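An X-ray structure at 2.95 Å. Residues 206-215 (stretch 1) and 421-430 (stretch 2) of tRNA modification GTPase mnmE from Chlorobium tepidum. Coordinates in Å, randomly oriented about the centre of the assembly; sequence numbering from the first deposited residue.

Stretch 1 206-215: LTMQIETLRS
Stretch 2 421-430: ASDALQNALE

Two helices far apart in sequence can pack antiparallel by lodging side chains of one among those of the other, and residues 206-215 and 421-430 of this tRNA modification GTPase illustrate the principle. Both stretches are helical throughout, each an interior segment of a longer helix, with phi/psi mostly near -70/-38; a wider pi-type turn occupies 427-430. Their N-to-C directions differ by 156° (signed crossing angle -156°), and the axes approach to 10.0 Å. The register is set by two CA-CA pairs, Thr 207 with Leu 429 at 6.9 Å and Arg 214 with Ser 422 at 5.8 Å. Successive i to i+4 bonds hold each backbone, such as Arg 214 N to Ile 210 O (2.6 Å) and Leu 429 N to Leu 425 O (2.9 Å).

Two knobs interlock the surfaces. Leu 429 (chi1 t, chi2 p) sits among Thr 207, Ile 210, Glu 211 and Arg 214; its CD1 lies 3.8 Å from Thr 207 CG2, 3.8 Å from Ile 210 CG2 and 3.7 Å from Glu 211 CG, so even the glutamate contributes aliphatic surface. Reciprocally, Arg 214 (chi1 -146°, chi2 -99°, chi3 m, chi4 -165°) fits among Ser 422, Leu 425, Gln 426 and Leu 429. The Arg 214 methylenes pack as apolar surface: Arg 214 CG is 3.5 Å from Leu 425 CB, and Arg 214 CD is 3.9 Å from Ser 422 CB. Gln 426 CB covers one guanidinium face, while Leu 429 CD2 lies at the edge; Arg 214 NH1 is 3.3 Å from Gln 426 OE1.

Beside the Arg 214 knob, Leu 425 (chi1 -113°, chi2 26°) points toward stretch 1. Leu 425 CD2 meets Leu 213 CD1 at 3.6 Å, and Leu 425 CG lies 4.4 Å from CG2 of Ile 210 (m, m). Most of the close contacts are between carbon atoms, as suits van der Waals packing, and the two stretches together bury 481 Å².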

# COMPACT_ATOMS: atom_id res chain seq x y z
N LEU A 206 7.32 -47.95 28.66
CA LEU A 206 8.05 -46.70 28.47
C LEU A 206 8.83 -46.67 27.16
O LEU A 206 8.88 -45.65 26.48
CB LEU A 206 8.99 -46.44 29.66
CG LEU A 206 9.68 -45.08 29.76
CD1 LEU A 206 8.78 -44.03 30.40
CD2 LEU A 206 10.98 -45.21 30.53
N THR A 207 9.44 -47.81 26.81
CA THR A 207 10.16 -47.96 25.54
C THR A 207 9.18 -47.88 24.37
O THR A 207 9.49 -47.27 23.34
CB THR A 207 10.96 -49.29 25.49
OG1 THR A 207 11.76 -49.41 26.67
CG2 THR A 207 11.88 -49.33 24.27
N MET A 208 8.01 -48.48 24.53
CA MET A 208 6.94 -48.40 23.53
C MET A 208 6.36 -46.99 23.39
O MET A 208 5.90 -46.61 22.31
CB MET A 208 5.84 -49.41 23.82
CG MET A 208 5.91 -50.68 22.97
SD MET A 208 5.16 -50.48 21.33
CE MET A 208 6.50 -49.74 20.38
N GLN A 209 6.37 -46.23 24.48
CA GLN A 209 5.99 -44.82 24.46
C GLN A 209 6.98 -44.00 23.63
O GLN A 209 6.57 -43.16 22.83
CB GLN A 209 5.89 -44.26 25.88
CG GLN A 209 4.59 -44.59 26.63
CD GLN A 209 3.47 -43.60 26.35
OE1 GLN A 209 3.70 -42.39 26.25
NE2 GLN A 209 2.25 -44.11 26.24
N ILE A 210 8.27 -44.26 23.82
CA ILE A 210 9.35 -43.56 23.12
C ILE A 210 9.42 -43.93 21.64
O ILE A 210 9.57 -43.05 20.79
CB ILE A 210 10.73 -43.78 23.82
CG1 ILE A 210 10.72 -43.26 25.27
CG2 ILE A 210 11.88 -43.16 23.01
CD1 ILE A 210 10.48 -41.76 25.44
N GLU A 211 9.31 -45.22 21.34
CA GLU A 211 9.40 -45.72 19.96
C GLU A 211 8.31 -45.15 19.04
O GLU A 211 8.57 -44.88 17.87
CB GLU A 211 9.37 -47.25 19.92
CG GLU A 211 10.71 -47.90 20.24
CD GLU A 211 10.69 -49.42 20.10
OE1 GLU A 211 11.20 -50.10 21.01
OE2 GLU A 211 10.18 -49.92 19.08
N THR A 212 7.11 -44.97 19.59
CA THR A 212 6.01 -44.36 18.85
C THR A 212 6.13 -42.84 18.88
O THR A 212 5.62 -42.15 17.99
CB THR A 212 4.64 -44.80 19.43
OG1 THR A 212 4.70 -46.17 19.84
CG2 THR A 212 3.53 -44.64 18.38
N LEU A 213 6.82 -42.32 19.89
CA LEU A 213 7.03 -40.88 20.06
C LEU A 213 8.13 -40.37 19.12
O LEU A 213 7.98 -39.31 18.51
CB LEU A 213 7.38 -40.57 21.52
CG LEU A 213 7.10 -39.22 22.20
CD1 LEU A 213 8.30 -38.28 22.10
CD2 LEU A 213 5.83 -38.53 21.69
N ARG A 214 9.21 -41.13 19.00
CA ARG A 214 10.34 -40.76 18.16
C ARG A 214 10.01 -40.88 16.67
O ARG A 214 10.47 -40.08 15.86
CB ARG A 214 11.58 -41.59 18.51
CG ARG A 214 12.90 -40.83 18.36
CD ARG A 214 13.62 -41.13 17.06
NE ARG A 214 14.45 -42.32 17.15
CZ ARG A 214 15.40 -42.66 16.28
NH1 ARG A 214 16.10 -43.78 16.46
NH2 ARG A 214 15.66 -41.89 15.23
N SER A 215 9.22 -41.89 16.32
CA SER A 215 8.78 -42.12 14.94
C SER A 215 7.80 -41.04 14.49
O SER A 215 7.72 -40.73 13.30
CB SER A 215 8.16 -43.50 14.79
OG SER A 215 7.04 -43.66 15.64
N ALA A 421 15.59 -32.99 19.33
CA ALA A 421 14.63 -33.73 20.14
C ALA A 421 14.76 -35.24 19.91
O ALA A 421 14.87 -36.00 20.88
CB ALA A 421 13.21 -33.26 19.85
N SER A 422 14.76 -35.66 18.65
CA SER A 422 14.84 -37.09 18.30
C SER A 422 16.21 -37.71 18.61
O SER A 422 16.32 -38.93 18.75
CB SER A 422 14.46 -37.32 16.84
OG SER A 422 15.33 -36.61 15.98
N ASP A 423 17.24 -36.87 18.70
CA ASP A 423 18.56 -37.30 19.14
C ASP A 423 18.58 -37.56 20.64
O ASP A 423 19.12 -38.57 21.10
CB ASP A 423 19.63 -36.26 18.77
CG ASP A 423 19.99 -36.28 17.30
OD1 ASP A 423 20.88 -35.50 16.90
OD2 ASP A 423 19.39 -37.07 16.53
N ALA A 424 17.97 -36.64 21.40
CA ALA A 424 17.78 -36.81 22.84
C ALA A 424 16.87 -38.00 23.12
O ALA A 424 17.07 -38.73 24.10
CB ALA A 424 17.22 -35.53 23.45
N LEU A 425 15.87 -38.19 22.26
CA LEU A 425 14.96 -39.34 22.32
C LEU A 425 15.66 -40.67 22.06
O LEU A 425 15.36 -41.67 22.71
CB LEU A 425 13.81 -39.16 21.32
CG LEU A 425 12.35 -38.95 21.76
CD1 LEU A 425 12.20 -38.33 23.15
CD2 LEU A 425 11.62 -38.12 20.72
N GLN A 426 16.58 -40.67 21.10
CA GLN A 426 17.38 -41.86 20.80
C GLN A 426 18.39 -42.13 21.90
O GLN A 426 18.67 -43.29 22.23
CB GLN A 426 18.09 -41.73 19.45
CG GLN A 426 18.58 -43.06 18.88
CD GLN A 426 19.60 -42.89 17.77
OE1 GLN A 426 19.35 -43.27 16.63
NE2 GLN A 426 20.75 -42.31 18.11
N ASN A 427 18.94 -41.06 22.47
CA ASN A 427 19.83 -41.16 23.63
C ASN A 427 19.16 -41.88 24.79
O ASN A 427 19.79 -42.67 25.49
CB ASN A 427 20.29 -39.77 24.08
CG ASN A 427 21.33 -39.16 23.15
OD1 ASN A 427 21.90 -39.83 22.29
ND2 ASN A 427 21.60 -37.87 23.33
N ALA A 428 17.86 -41.62 24.96
CA ALA A 428 17.05 -42.33 25.94
C ALA A 428 16.73 -43.75 25.46
O ALA A 428 16.68 -44.68 26.26
CB ALA A 428 15.77 -41.56 26.23
N LEU A 429 16.52 -43.89 24.15
CA LEU A 429 16.11 -45.16 23.55
C LEU A 429 17.26 -46.17 23.43
O LEU A 429 17.16 -47.30 23.92
CB LEU A 429 15.47 -44.92 22.18
CG LEU A 429 14.79 -46.10 21.47
CD1 LEU A 429 13.53 -46.53 22.21
CD2 LEU A 429 14.46 -45.73 20.03
N GLU A 430 18.35 -45.75 22.78
CA GLU A 430 19.45 -46.66 22.46
C GLU A 430 20.62 -46.57 23.45
O GLU A 430 21.08 -47.60 23.94
CB GLU A 430 19.94 -46.41 21.03
CG GLU A 430 20.62 -47.62 20.39
CD GLU A 430 20.89 -47.43 18.90
OE1 GLU A 430 21.85 -48.05 18.40
OE2 GLU A 430 20.14 -46.68 18.24